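PDB 2JJN: cytochrome P450 113A1 from Saccharopolyspora erythraea, which hydroxylates the macrolactone ring of erythromycin D at C-12, using a heme b cofactor, to give erythromycin C in antibiotic biosynthesis. Local coordinates for residues R255-D258 with A262-D265. The protein carries 2 engineered substitutions. Numbering follows the deposited sequence.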
# COMPACT_ATOMS: atom_id res chain seq x y z
N ARG A 255 2.37 -6.10 -14.87
CA ARG A 255 3.80 -6.28 -15.19
C ARG A 255 4.30 -7.71 -14.95
O ARG A 255 5.04 -8.29 -15.78
CB ARG A 255 4.66 -5.32 -14.35
CG ARG A 255 4.75 -3.94 -14.81
CD ARG A 255 6.16 -3.43 -14.30
NE ARG A 255 6.08 -3.24 -12.86
CZ ARG A 255 7.10 -3.27 -11.98
NH1 ARG A 255 8.34 -3.63 -12.33
NH2 ARG A 255 6.82 -2.98 -10.70
N THR A 256 3.82 -8.29 -13.84
CA THR A 256 4.30 -9.64 -13.48
C THR A 256 3.70 -10.71 -14.41
O THR A 256 4.41 -11.63 -14.86
CB THR A 256 4.01 -9.92 -12.04
OG1 THR A 256 4.58 -8.88 -11.22
CG2 THR A 256 4.67 -11.24 -11.62
N LEU A 257 2.40 -10.59 -14.70
CA LEU A 257 1.82 -11.49 -15.68
C LEU A 257 2.45 -11.35 -17.05
O LEU A 257 2.60 -12.35 -17.76
CB LEU A 257 0.30 -11.28 -15.77
CG LEU A 257 -0.46 -11.61 -14.52
CD1 LEU A 257 -1.97 -11.21 -14.68
CD2 LEU A 257 -0.37 -13.14 -14.26
N ASP A 258 2.85 -10.12 -17.43
CA ASP A 258 3.47 -9.95 -18.75
C ASP A 258 4.82 -10.71 -18.79
O ASP A 258 5.26 -11.12 -19.87
CB ASP A 258 3.69 -8.45 -18.93
CG ASP A 258 4.10 -8.05 -20.35
OD1 ASP A 258 3.70 -8.74 -21.32
OD2 ASP A 258 4.82 -7.02 -20.45
N ALA A 262 1.94 -17.14 -19.62
CA ALA A 262 1.08 -18.33 -19.66
C ALA A 262 -0.08 -18.17 -18.69
O ALA A 262 -1.14 -18.78 -18.86
CB ALA A 262 1.89 -19.61 -19.32
N HIS A 263 0.11 -17.34 -17.63
CA HIS A 263 -0.95 -17.20 -16.64
C HIS A 263 -2.17 -16.47 -17.15
O HIS A 263 -3.25 -16.64 -16.59
CB HIS A 263 -0.44 -16.50 -15.36
CG HIS A 263 0.50 -17.36 -14.57
ND1 HIS A 263 0.07 -18.37 -13.73
CD2 HIS A 263 1.85 -17.37 -14.53
CE1 HIS A 263 1.12 -18.98 -13.21
NE2 HIS A 263 2.21 -18.39 -13.67
N TRP A 264 -2.01 -15.66 -18.19
CA TRP A 264 -3.20 -14.99 -18.73
C TRP A 264 -4.24 -16.01 -19.20
O TRP A 264 -5.41 -15.90 -18.87
CB TRP A 264 -2.84 -14.08 -19.90
CG TRP A 264 -2.05 -12.88 -19.57
CD1 TRP A 264 -0.77 -12.63 -19.96
CD2 TRP A 264 -2.52 -11.68 -18.90
NE1 TRP A 264 -0.39 -11.34 -19.57
CE2 TRP A 264 -1.44 -10.76 -18.90
CE3 TRP A 264 -3.74 -11.31 -18.32
CZ2 TRP A 264 -1.53 -9.48 -18.35
CZ3 TRP A 264 -3.84 -9.99 -17.76
CH2 TRP A 264 -2.75 -9.10 -17.81
N ASP A 265 -3.81 -16.99 -20.01
CA ASP A 265 -4.78 -17.97 -20.50
C ASP A 265 -5.29 -18.86 -19.37
O ASP A 265 -6.46 -19.26 -19.36
CB ASP A 265 -4.16 -18.82 -21.63
CG ASP A 265 -4.18 -18.11 -22.98
OD1 ASP A 265 -4.76 -17.01 -23.14
OD2 ASP A 265 -3.63 -18.71 -23.94
O HOH W 1 1.51 -10.26 -21.48
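At the end of the long helix 228-259, the I-helix of the cytochrome P450 fold, Leu257 packs against His263 and Trp264 of the short helix 262-269, the J-helix. The indole of Trp264 is set at a slant to the Leu257 side chain, whose CB sits over one face, offset toward the rim, 3.6 Å from Trp264 CE2. Farther out, Leu257 CD1 makes a CH-pi contact with the six-membered ring, 3.8 Å from its centroid and only 12° off the normal. CG of Leu257 lies anti to its carbonyl carbon (chi1 -64°), and with chi2 at 174° the branch places CD1 over the indole and CD2 against His263 CB, at 3.5 Å; the Leu257 and His263 side chains cross at about a right angle. The His263 imidazole itself meets Phe332 edge-to-face. No direct hydrogen bond joins the segments, but a water does: it accepts from Trp264 NE1 at 2.9 Å and donates to Asp258 OD1 at 2.7 Å. This bridge satisfies the indole N-H and probably helps to hold the ring's rotation. Asp258 OD1 also pairs with Thr378 OG1, and OD2 accepts from the backbone N of Val379, which ties the helix end to strand 378-379. Leu367, Ile370 and Ile371 of helix 356-374, the L-helix, also pack on Trp264. Well away from the heme site, the contact closes the tight I-to-J junction of the P450 fold.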